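PDB 4DTH: VgrG protein, which probably cross-links actin in host cells through its actin cross-linking domain, which binds ATP and magnesium ions. Local coordinates for residues Ser23-Glu28 and Asn357-Tyr362; Ile27-Ala32 and Gln109-Leu114; Arg193-Ala198 and Phe350-Val355. All blocks are in the same frame, centred on the assembly; numbering follows the deposited sequence. Where two conformers were deposited one is given.

Interaction 1 of 3, residues Ser23-Glu28 and Asn357-Tyr362. With MG (magnesium ion), chain E; ATP (adenosine-5'-triphosphate), chain B.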
loop_
_atom_site.group_PDB
_atom_site.type_symbol
_atom_site.label_atom_id
_atom_site.label_comp_id
_atom_site.label_asym_id
_atom_site.label_seq_id
_atom_site.Cartn_x
_atom_site.Cartn_y
_atom_site.Cartn_z
ATOM N N SER A 23 12.967 -0.372 -10.586
ATOM C CA SER A 23 12.166 -0.635 -9.394
ATOM C C SER A 23 12.036 0.580 -8.493
ATOM O O SER A 23 12.967 1.387 -8.401
ATOM C CB SER A 23 12.684 -1.838 -8.619
ATOM O OG SER A 23 14.013 -1.626 -8.177
ATOM N N SER A 24 10.860 0.725 -7.861
ATOM C CA SER A 24 10.565 1.856 -6.987
ATOM C C SER A 24 10.136 1.416 -5.592
ATOM O O SER A 24 9.709 0.272 -5.401
ATOM C CB SER A 24 9.483 2.726 -7.611
ATOM O OG SER A 24 8.358 1.918 -7.913
ATOM N N ILE A 25 10.237 2.336 -4.617
ATOM C CA ILE A 25 9.848 2.041 -3.251
ATOM C C ILE A 25 9.154 3.232 -2.607
ATOM O O ILE A 25 9.569 4.374 -2.802
ATOM C CB ILE A 25 11.043 1.508 -2.396
ATOM C CG1 ILE A 25 10.592 1.005 -1.004
ATOM C CG2 ILE A 25 12.192 2.529 -2.294
ATOM C CD1 ILE A 25 11.436 -0.085 -0.399
ATOM N N GLY A 26 8.115 2.924 -1.850
ATOM C CA GLY A 26 7.366 3.872 -1.042
ATOM C C GLY A 26 7.261 3.332 0.365
ATOM O O GLY A 26 7.384 2.120 0.574
ATOM N N ILE A 27 7.084 4.221 1.349
ATOM C CA ILE A 27 6.984 3.803 2.749
ATOM C C ILE A 27 5.774 4.454 3.420
ATOM O O ILE A 27 5.360 5.546 3.030
ATOM C CB ILE A 27 8.294 4.015 3.574
ATOM C CG1 ILE A 27 8.672 5.524 3.676
ATOM C CG2 ILE A 27 9.466 3.155 3.034
ATOM C CD1 ILE A 27 9.788 5.881 4.713
ATOM N N GLU A 28 5.214 3.763 4.415
ATOM C CA GLU A 28 4.080 4.212 5.224
ATOM C C GLU A 28 4.536 4.128 6.650
ATOM O O GLU A 28 5.126 3.123 7.056
ATOM C CB GLU A 28 2.842 3.343 4.995
ATOM C CG GLU A 28 2.231 3.518 3.620
ATOM C CD GLU A 28 1.232 2.438 3.258
ATOM O OE1 GLU A 28 1.627 1.252 3.177
ATOM O OE2 GLU A 28 0.048 2.781 3.058
ATOM N N ASN A 357 13.832 -7.755 6.955
ATOM C CA ASN A 357 15.214 -7.324 7.212
ATOM C C ASN A 357 15.863 -6.656 5.996
ATOM O O ASN A 357 16.526 -5.628 6.152
ATOM C CB ASN A 357 16.071 -8.495 7.705
ATOM C CG ASN A 357 15.614 -9.105 9.009
ATOM O OD1 ASN A 357 15.443 -10.323 9.121
ATOM N ND2 ASN A 357 15.409 -8.279 10.026
ATOM N N GLU A 358 15.617 -7.203 4.786
ATOM C CA GLU A 358 16.138 -6.698 3.507
ATOM C C GLU A 358 15.727 -5.239 3.199
ATOM O O GLU A 358 16.427 -4.553 2.455
ATOM C CB GLU A 358 15.697 -7.604 2.343
ATOM C CG GLU A 358 16.245 -9.023 2.405
ATOM C CD GLU A 358 15.348 -10.055 3.061
ATOM O OE1 GLU A 358 14.601 -9.705 4.004
ATOM O OE2 GLU A 358 15.423 -11.235 2.650
ATOM N N LEU A 359 14.591 -4.781 3.748
ATOM C CA LEU A 359 14.082 -3.439 3.469
ATOM C C LEU A 359 14.110 -2.482 4.658
ATOM O O LEU A 359 13.678 -1.334 4.507
ATOM C CB LEU A 359 12.664 -3.500 2.858
ATOM C CG LEU A 359 12.467 -4.325 1.572
ATOM C CD1 LEU A 359 11.026 -4.307 1.167
ATOM C CD2 LEU A 359 13.326 -3.810 0.419
ATOM N N GLN A 360 14.614 -2.929 5.827
ATOM C CA GLN A 360 14.669 -2.072 7.023
ATOM C C GLN A 360 15.426 -0.760 6.847
ATOM O O GLN A 360 15.054 0.236 7.476
ATOM C CB GLN A 360 15.200 -2.818 8.245
ATOM C CG GLN A 360 14.160 -3.739 8.862
ATOM C CD GLN A 360 13.081 -3.030 9.688
ATOM O OE1 GLN A 360 13.096 -1.815 9.933
ATOM N NE2 GLN A 360 12.133 -3.817 10.154
ATOM N N SER A 361 16.483 -0.776 5.982
ATOM C CA SER A 361 17.309 0.402 5.723
ATOM C C SER A 361 16.515 1.554 5.064
ATOM O O SER A 361 16.970 2.698 5.098
ATOM C CB SER A 361 18.525 0.028 4.879
ATOM O OG SER A 361 18.124 -0.452 3.606
ATOM N N TYR A 362 15.331 1.259 4.476
ATOM C CA TYR A 362 14.484 2.265 3.819
ATOM C C TYR A 362 13.588 3.000 4.829
ATOM O O TYR A 362 12.957 3.996 4.478
ATOM C CB TYR A 362 13.602 1.592 2.747
ATOM C CG TYR A 362 14.390 1.064 1.563
ATOM C CD1 TYR A 362 14.668 1.877 0.469
ATOM C CD2 TYR A 362 14.848 -0.250 1.535
ATOM C CE1 TYR A 362 15.402 1.402 -0.618
ATOM C CE2 TYR A 362 15.575 -0.742 0.446
ATOM C CZ TYR A 362 15.847 0.090 -0.629
ATOM O OH TYR A 362 16.567 -0.373 -1.702
HETATM MG MG MG E . -1.459 4.836 3.356
HETATM P PG ATP B . -4.663 0.659 0.952
HETATM O O1G ATP B . -3.711 -0.445 1.288
HETATM O O2G ATP B . -5.478 0.318 -0.263
HETATM O O3G ATP B . -5.603 0.962 2.084
HETATM P PB ATP B . -4.000 3.363 0.212
HETATM O O1B ATP B . -5.025 3.409 -0.851
HETATM O O2B ATP B . -4.489 4.175 1.387
HETATM O O3B ATP B . -3.773 1.953 0.639
HETATM P PA ATP B . -1.900 3.838 -1.624
HETATM O O1A ATP B . -2.675 2.958 -2.524
HETATM O O2A ATP B . -1.811 5.216 -2.288
HETATM O O3A ATP B . -2.616 3.968 -0.325
HETATM O "O5'" ATP B . -0.445 3.197 -1.406
HETATM C "C5'" ATP B . 0.530 4.046 -0.777
HETATM C "C4'" ATP B . 1.899 3.420 -0.746
HETATM O "O4'" ATP B . 2.313 3.057 -2.094
HETATM C "C3'" ATP B . 2.989 4.360 -0.228
HETATM O "O3'" ATP B . 3.999 3.671 0.505
HETATM C "C2'" ATP B . 3.531 4.952 -1.521
HETATM O "O2'" ATP B . 4.801 5.570 -1.387
HETATM C "C1'" ATP B . 3.549 3.700 -2.374
HETATM N N9 ATP B . 3.683 3.896 -3.820
HETATM C C8 ATP B . 2.854 4.614 -4.639
HETATM N N7 ATP B . 3.221 4.602 -5.898
HETATM C C5 ATP B . 4.372 3.826 -5.907
HETATM C C6 ATP B . 5.242 3.413 -6.935
HETATM N N6 ATP B . 5.086 3.740 -8.225
HETATM N N1 ATP B . 6.287 2.624 -6.594
HETATM C C2 ATP B . 6.445 2.275 -5.314
HETATM N N3 ATP B . 5.694 2.597 -4.264
HETATM C C4 ATP B . 4.665 3.385 -4.623
#
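I25 lays its CD1 methyl on one face of the Y362 ring. That carbon sits 3.8 Å from the ring centroid, 15° off the ring normal, a CH-pi contact displaced toward the CG end of the ring. CG1 of I25 is anti to the backbone N (chi1 -172°), which sends CD1 out from the strand, while the other branch, CG2, reaches the CD1-CE1 side of the same ring. I25 therefore meets the tyrosine with both branches, its side chain running aslant to that of Y362. L359 adds a looser apolar contact, with its CD2 4.3 Å from I25 CD1. Two residues further along the strand, I27 brings CD1 to 3.7 Å from the backbone O of Y362. The ring's phenol end is fixed elsewhere, its OH hydrogen-bonded to M98 O.

Strand residues alternate, so the side chains of S24 and E28 point to the nucleotide, and G26 presents its bare backbone there. S24 OG donates to ATP N1 at 2.6 Å, and E28 OE2 binds a magnesium ion at 2.6 Å. G26 CA lies only 3.1 Å from ATP O2', the ribose hard against the backbone. The strand is thus two-faced: apolar packing from the 357-362 loop backs it, while its polar side reads adenine and holds metal.

Interaction 2 of 3, residues Ile27-Ala32 and Gln109-Leu114. With MG (magnesium ion), chain E; ATP (adenosine-5'-triphosphate), chain B; SO4 (sulfate ion), chain H.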
loop_
_atom_site.group_PDB
_atom_site.type_symbol
_atom_site.label_atom_id
_atom_site.label_comp_id
_atom_site.label_asym_id
_atom_site.label_seq_id
_atom_site.Cartn_x
_atom_site.Cartn_y
_atom_site.Cartn_z
ATOM N N ILE A 27 7.084 4.221 1.349
ATOM C CA ILE A 27 6.984 3.803 2.749
ATOM C C ILE A 27 5.774 4.454 3.420
ATOM O O ILE A 27 5.360 5.546 3.030
ATOM C CB ILE A 27 8.294 4.015 3.574
ATOM C CG1 ILE A 27 8.672 5.524 3.676
ATOM C CG2 ILE A 27 9.466 3.155 3.034
ATOM C CD1 ILE A 27 9.788 5.881 4.713
ATOM N N GLU A 28 5.214 3.763 4.415
ATOM C CA GLU A 28 4.080 4.212 5.224
ATOM C C GLU A 28 4.536 4.128 6.650
ATOM O O GLU A 28 5.126 3.123 7.056
ATOM C CB GLU A 28 2.842 3.343 4.995
ATOM C CG GLU A 28 2.231 3.518 3.620
ATOM C CD GLU A 28 1.232 2.438 3.258
ATOM O OE1 GLU A 28 1.627 1.252 3.177
ATOM O OE2 GLU A 28 0.048 2.781 3.058
ATOM N N ASN A 29 4.324 5.200 7.405
ATOM C CA ASN A 29 4.862 5.301 8.744
ATOM C C ASN A 29 3.869 5.960 9.701
ATOM O O ASN A 29 3.726 7.189 9.705
ATOM C CB ASN A 29 6.144 6.142 8.606
ATOM C CG ASN A 29 7.000 6.304 9.820
ATOM O OD1 ASN A 29 7.743 7.287 9.932
ATOM N ND2 ASN A 29 6.972 5.337 10.700
ATOM N N GLU A 30 3.182 5.129 10.505
ATOM C CA GLU A 30 2.195 5.620 11.469
ATOM C C GLU A 30 2.915 6.146 12.708
ATOM O O GLU A 30 3.786 5.478 13.255
ATOM C CB GLU A 30 1.183 4.523 11.824
ATOM C CG GLU A 30 -0.059 5.018 12.547
ATOM C CD GLU A 30 -0.989 3.913 13.014
ATOM O OE1 GLU A 30 -2.145 4.233 13.365
ATOM O OE2 GLU A 30 -0.574 2.731 13.020
ATOM N N LEU A 31 2.581 7.358 13.120
ATOM C CA LEU A 31 3.231 7.983 14.272
ATOM C C LEU A 31 2.532 7.648 15.582
ATOM O O LEU A 31 1.314 7.456 15.609
ATOM C CB LEU A 31 3.277 9.509 14.098
ATOM C CG LEU A 31 3.956 10.074 12.847
ATOM C CD1 LEU A 31 3.905 11.562 12.857
ATOM C CD2 LEU A 31 5.420 9.599 12.708
ATOM N N ALA A 32 3.310 7.583 16.675
ATOM C CA ALA A 32 2.776 7.395 18.023
ATOM C C ALA A 32 3.013 8.678 18.805
ATOM O O ALA A 32 4.003 9.378 18.567
ATOM C CB ALA A 32 3.466 6.231 18.721
ATOM N N GLN A 109 15.240 11.182 6.920
ATOM C CA GLN A 109 15.651 12.368 7.674
ATOM C C GLN A 109 14.513 13.379 7.831
ATOM O O GLN A 109 14.327 13.931 8.930
ATOM C CB GLN A 109 16.907 12.995 7.046
ATOM C CG GLN A 109 18.147 12.137 7.310
ATOM C CD GLN A 109 19.345 12.562 6.502
ATOM O OE1 GLN A 109 19.458 12.269 5.308
ATOM N NE2 GLN A 109 20.300 13.201 7.154
ATOM N N ALA A 110 13.732 13.602 6.743
ATOM C CA ALA A 110 12.597 14.537 6.772
ATOM C C ALA A 110 11.501 14.044 7.720
ATOM O O ALA A 110 10.899 14.849 8.427
ATOM C CB ALA A 110 12.037 14.729 5.373
ATOM N N MET A 111 11.265 12.719 7.759
ATOM C CA MET A 111 10.270 12.149 8.673
ATOM C C MET A 111 10.711 12.289 10.119
ATOM O O MET A 111 9.893 12.661 10.967
ATOM C CB MET A 111 9.997 10.689 8.330
ATOM C CG MET A 111 9.145 10.541 7.092
ATOM S SD MET A 111 8.631 8.839 6.856
ATOM C CE MET A 111 7.682 9.009 5.328
ATOM N N LEU A 112 12.002 12.031 10.399
ATOM C CA LEU A 112 12.546 12.173 11.755
ATOM C C LEU A 112 12.514 13.628 12.192
ATOM O O LEU A 112 12.149 13.903 13.338
ATOM C CB LEU A 112 13.954 11.584 11.884
ATOM C CG LEU A 112 14.039 10.058 11.795
ATOM C CD1 LEU A 112 15.459 9.621 11.489
ATOM C CD2 LEU A 112 13.501 9.383 13.068
ATOM N N TRP A 113 12.809 14.558 11.266
ATOM C CA TRP A 113 12.741 15.994 11.556
ATOM C C TRP A 113 11.294 16.361 11.916
ATOM O O TRP A 113 11.072 17.074 12.898
ATOM C CB TRP A 113 13.224 16.865 10.370
ATOM C CG TRP A 113 12.786 18.300 10.534
ATOM C CD1 TRP A 113 13.289 19.205 11.423
ATOM C CD2 TRP A 113 11.624 18.913 9.953
ATOM N NE1 TRP A 113 12.535 20.356 11.406
ATOM C CE2 TRP A 113 11.502 20.202 10.521
ATOM C CE3 TRP A 113 10.672 18.497 9.006
ATOM C CZ2 TRP A 113 10.482 21.084 10.159
ATOM C CZ3 TRP A 113 9.663 19.376 8.645
ATOM C CH2 TRP A 113 9.592 20.662 9.200
ATOM N N LEU A 114 10.319 15.920 11.094
ATOM C CA LEU A 114 8.915 16.249 11.355
ATOM C C LEU A 114 8.440 15.726 12.710
ATOM O O LEU A 114 7.727 16.443 13.411
ATOM C CB LEU A 114 7.975 15.819 10.211
ATOM C CG LEU A 114 6.509 16.250 10.397
ATOM C CD1 LEU A 114 6.359 17.766 10.380
ATOM C CD2 LEU A 114 5.616 15.617 9.358
HETATM MG MG MG E . -1.459 4.836 3.356
HETATM P PG ATP B . -4.663 0.659 0.952
HETATM O O1G ATP B . -3.711 -0.445 1.288
HETATM O O2G ATP B . -5.478 0.318 -0.263
HETATM O O3G ATP B . -5.603 0.962 2.084
HETATM P PB ATP B . -4.000 3.363 0.212
HETATM O O1B ATP B . -5.025 3.409 -0.851
HETATM O O2B ATP B . -4.489 4.175 1.387
HETATM O O3B ATP B . -3.773 1.953 0.639
HETATM P PA ATP B . -1.900 3.838 -1.624
HETATM O O1A ATP B . -2.675 2.958 -2.524
HETATM O O2A ATP B . -1.811 5.216 -2.288
HETATM O O3A ATP B . -2.616 3.968 -0.325
HETATM O "O5'" ATP B . -0.445 3.197 -1.406
HETATM C "C5'" ATP B . 0.530 4.046 -0.777
HETATM C "C4'" ATP B . 1.899 3.420 -0.746
HETATM O "O4'" ATP B . 2.313 3.057 -2.094
HETATM C "C3'" ATP B . 2.989 4.360 -0.228
HETATM O "O3'" ATP B . 3.999 3.671 0.505
HETATM C "C2'" ATP B . 3.531 4.952 -1.521
HETATM O "O2'" ATP B . 4.801 5.570 -1.387
HETATM C "C1'" ATP B . 3.549 3.700 -2.374
HETATM N N9 ATP B . 3.683 3.896 -3.820
HETATM C C8 ATP B . 2.854 4.614 -4.639
HETATM N N7 ATP B . 3.221 4.602 -5.898
HETATM C C5 ATP B . 4.372 3.826 -5.907
HETATM C C6 ATP B . 5.242 3.413 -6.935
HETATM N N6 ATP B . 5.086 3.740 -8.225
HETATM N N1 ATP B . 6.287 2.624 -6.594
HETATM C C2 ATP B . 6.445 2.275 -5.314
HETATM N N3 ATP B . 5.694 2.597 -4.264
HETATM C C4 ATP B . 4.665 3.385 -4.623
HETATM S S SO4 H . 11.965 23.427 13.387
HETATM O O1 SO4 H . 12.384 24.276 14.498
HETATM O O2 SO4 H . 11.145 22.303 13.891
HETATM O O3 SO4 H . 11.158 24.221 12.464
HETATM O O4 SO4 H . 13.164 22.891 12.705
#
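I27 and M111 meet because of their torsions: CG1 of I27 lies between its own backbone N and carbonyl carbon (chi1 63°), and the M111 chain is fully extended beyond CG, carrying its thioether from helix 101-124 to strand 24-30. The two side chains run past each other in opposite directions. M111 CE ends 3.8 Å from I27 CD1, and that same methyl of I27 also lies beside the sulfur, so the isoleucine tip touches the last two atoms of the methionine. N29 flanks the sulfur as well, its CB 4.1 Å from M111 SD.

The rest of the surroundings is mostly apolar. F58 and L91 pack on M111, and P364 touches both I27 and N29, so helix, neighbouring strands and C-terminal loop close over this face of strand 24-30. E28 points away from the helix, toward ATP and a magnesium ion. On another side of the helix, W113 NE1 donates an almost straight hydrogen bond (170°) to O4 of a sulfate, 2.9 Å away; the ion probably came from the crystallisation liquor and is shared with H117 and the backbone N of E136.

Across the contact itself the chemistry is dispersion between a flexible thioether and a branched alkyl group: it joins helix to sheet without directional bonds, behind a strand whose opposite face carries the magnesium ligand.

Interaction 3 of 3, residues Arg193-Ala198 and Phe350-Val355. With SO4 (sulfate ion), chain F.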
loop_
_atom_site.group_PDB
_atom_site.type_symbol
_atom_site.label_atom_id
_atom_site.label_comp_id
_atom_site.label_asym_id
_atom_site.label_seq_id
_atom_site.Cartn_x
_atom_site.Cartn_y
_atom_site.Cartn_z
ATOM N N ARG A 193 13.605 -11.253 -6.540
ATOM C CA ARG A 193 13.793 -12.483 -5.764
ATOM C C ARG A 193 13.104 -12.388 -4.405
ATOM O O ARG A 193 12.501 -13.368 -3.960
ATOM C CB ARG A 193 15.282 -12.824 -5.627
ATOM C CG ARG A 193 15.898 -13.164 -6.977
ATOM C CD ARG A 193 17.267 -13.794 -6.863
ATOM N NE ARG A 193 18.286 -12.842 -6.408
ATOM C CZ ARG A 193 18.987 -12.041 -7.201
ATOM N NH1 ARG A 193 18.785 -12.051 -8.511
ATOM N NH2 ARG A 193 19.893 -11.219 -6.689
ATOM N N LEU A 194 13.144 -11.180 -3.777
ATOM C CA LEU A 194 12.464 -10.936 -2.508
ATOM C C LEU A 194 10.935 -11.103 -2.707
ATOM O O LEU A 194 10.276 -11.765 -1.904
ATOM C CB LEU A 194 12.800 -9.519 -1.986
ATOM C CG LEU A 194 12.156 -9.107 -0.667
ATOM C CD1 LEU A 194 12.658 -9.968 0.494
ATOM C CD2 LEU A 194 12.409 -7.630 -0.380
ATOM N N LEU A 195 10.390 -10.525 -3.798
ATOM C CA LEU A 195 8.954 -10.614 -4.108
ATOM C C LEU A 195 8.531 -12.036 -4.438
ATOM O O LEU A 195 7.460 -12.471 -4.010
ATOM C CB LEU A 195 8.580 -9.675 -5.261
ATOM C CG LEU A 195 8.669 -8.174 -4.963
ATOM C CD1 LEU A 195 8.533 -7.395 -6.223
ATOM C CD2 LEU A 195 7.628 -7.735 -3.927
ATOM N N GLU A 196 9.375 -12.761 -5.179
ATOM C CA GLU A 196 9.109 -14.150 -5.557
ATOM C C GLU A 196 9.142 -15.103 -4.361
ATOM O O GLU A 196 8.600 -16.212 -4.441
ATOM C CB GLU A 196 10.068 -14.608 -6.651
ATOM C CG GLU A 196 9.778 -13.988 -8.007
ATOM C CD GLU A 196 10.952 -14.066 -8.959
ATOM O OE1 GLU A 196 11.834 -14.928 -8.748
ATOM O OE2 GLU A 196 10.987 -13.270 -9.922
ATOM N N SER A 197 9.744 -14.660 -3.242
ATOM C CA SER A 197 9.786 -15.448 -2.009
ATOM C C SER A 197 8.453 -15.395 -1.245
ATOM O O SER A 197 8.306 -16.113 -0.252
ATOM C CB SER A 197 10.957 -15.026 -1.124
ATOM O OG SER A 197 10.673 -13.821 -0.429
ATOM N N ALA A 198 7.471 -14.575 -1.712
ATOM C CA ALA A 198 6.145 -14.490 -1.079
ATOM C C ALA A 198 5.578 -15.918 -0.976
ATOM O O ALA A 198 5.713 -16.685 -1.936
ATOM C CB ALA A 198 5.213 -13.612 -1.901
ATOM N N PHE A 350 3.676 -4.089 -4.603
ATOM C CA PHE A 350 3.481 -5.029 -3.505
ATOM C C PHE A 350 3.759 -4.390 -2.180
ATOM O O PHE A 350 4.796 -3.747 -2.008
ATOM C CB PHE A 350 4.380 -6.266 -3.693
ATOM C CG PHE A 350 4.142 -6.962 -5.008
ATOM C CD1 PHE A 350 3.155 -7.938 -5.126
ATOM C CD2 PHE A 350 4.854 -6.597 -6.145
ATOM C CE1 PHE A 350 2.887 -8.534 -6.359
ATOM C CE2 PHE A 350 4.590 -7.200 -7.379
ATOM C CZ PHE A 350 3.602 -8.156 -7.479
ATOM N N GLU A 351 2.845 -4.598 -1.226
ATOM C CA GLU A 351 2.976 -4.039 0.109
ATOM C C GLU A 351 3.498 -5.083 1.088
ATOM O O GLU A 351 2.877 -6.139 1.270
ATOM C CB GLU A 351 1.611 -3.492 0.570
ATOM C CG GLU A 351 1.608 -2.927 1.980
ATOM C CD GLU A 351 0.251 -2.459 2.469
ATOM O OE1 GLU A 351 -0.521 -1.906 1.656
ATOM O OE2 GLU A 351 -0.007 -2.578 3.686
ATOM N N PHE A 352 4.620 -4.771 1.744
ATOM C CA PHE A 352 5.194 -5.619 2.788
ATOM C C PHE A 352 4.486 -5.210 4.076
ATOM O O PHE A 352 4.745 -4.124 4.607
ATOM C CB PHE A 352 6.715 -5.412 2.882
ATOM C CG PHE A 352 7.450 -6.011 1.707
ATOM C CD1 PHE A 352 7.532 -5.330 0.495
ATOM C CD2 PHE A 352 8.048 -7.264 1.807
ATOM C CE1 PHE A 352 8.204 -5.893 -0.598
ATOM C CE2 PHE A 352 8.737 -7.815 0.719
ATOM C CZ PHE A 352 8.794 -7.135 -0.478
ATOM N N ARG A 353 3.552 -6.053 4.543
ATOM C CA ARG A 353 2.733 -5.809 5.745
ATOM C C ARG A 353 3.593 -5.598 6.988
ATOM O O ARG A 353 3.276 -4.764 7.834
ATOM C CB ARG A 353 1.683 -6.911 5.929
ATOM C CG ARG A 353 0.683 -6.988 4.748
ATOM C CD ARG A 353 -0.242 -5.770 4.665
ATOM N NE ARG A 353 -1.189 -5.741 5.786
ATOM C CZ ARG A 353 -2.001 -4.729 6.072
ATOM N NH1 ARG A 353 -1.993 -3.629 5.327
ATOM N NH2 ARG A 353 -2.842 -4.815 7.097
ATOM N N THR A 354 4.696 -6.353 7.067
ATOM C CA THR A 354 5.756 -6.205 8.067
ATOM C C THR A 354 7.008 -5.966 7.220
ATOM O O THR A 354 7.243 -6.714 6.257
ATOM C CB THR A 354 5.868 -7.472 8.947
ATOM O OG1 THR A 354 4.734 -7.526 9.806
ATOM C CG2 THR A 354 7.130 -7.478 9.815
ATOM N N VAL A 355 7.794 -4.928 7.549
ATOM C CA VAL A 355 9.004 -4.631 6.777
ATOM C C VAL A 355 10.045 -5.742 7.043
ATOM O O VAL A 355 10.423 -5.948 8.200
ATOM C CB VAL A 355 9.577 -3.214 7.043
ATOM C CG1 VAL A 355 10.827 -2.965 6.201
ATOM C CG2 VAL A 355 8.531 -2.130 6.773
HETATM S S SO4 F . -4.825 -1.638 6.925
HETATM O O1 SO4 F . -5.115 -0.428 7.702
HETATM O O2 SO4 F . -4.464 -2.709 7.820
HETATM O O3 SO4 F . -5.999 -1.978 6.142
HETATM O O4 SO4 F . -3.715 -1.372 6.007
#
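L195 and F350 mark the closest backbone approach, their CA atoms 7.8 Å apart, where helix 190-196 lies over the end of strand 343-352. L195 fits between two aromatic side chains: its CD2 is 3.6 Å from F350 CB and 3.7 Å from F352 CZ, while CD1 reaches the CD2 side of the F350 ring. Its side chain crosses that of F352 at about a right angle. L194, with CG anti to the backbone N (chi1 180°), adds CD2 at 3.7 Å from F352 CZ, so neighbouring leucines grip the far end of one phenylalanine. I277 packs on both aromatics and V177 on F352. S197 OG donates to L194 O at 2.6 Å, an oxygen that also accepts from S197 N.

E351 points away from the helix, into the ATP pocket, where it is a magnesium ligand. R353 NH1 makes a salt bridge to E351 OE2 at 2.8 Å, on the syn side but tilted out of the carboxylate plane. NH1 and NH2 of R353 also bind a sulfate, probably from the crystallisation liquor, with K272 beside it. Greasy packing thus seats one face of the strand, while on the other the arginine's bond holds the carboxylate of a magnesium-binding glutamate.

In the fold
Interactions 1 and 2 share I27 and E28 of strand 24-30, their centres about 14 Å apart: the 357-362 loop and helix 101-124 pack against successive parts of the strand's face turned from ATP. The centre of interaction 3 is about 10 Å from that of interaction 1, and the two join directly, with L359 CD1 3.7 Å from F352 CE1 and L359 CG 3.8 Å from L194 CD2. Interactions 2 and 3 are about 21 Å apart at their centres, yet they meet at the site, where E28 OE1 comes within 4.0 Å of E351 CD. E28 and E351, together with Q174, form one magnesium site, and E28 with E90 another, so all three contacts back strands that carry pocket residues.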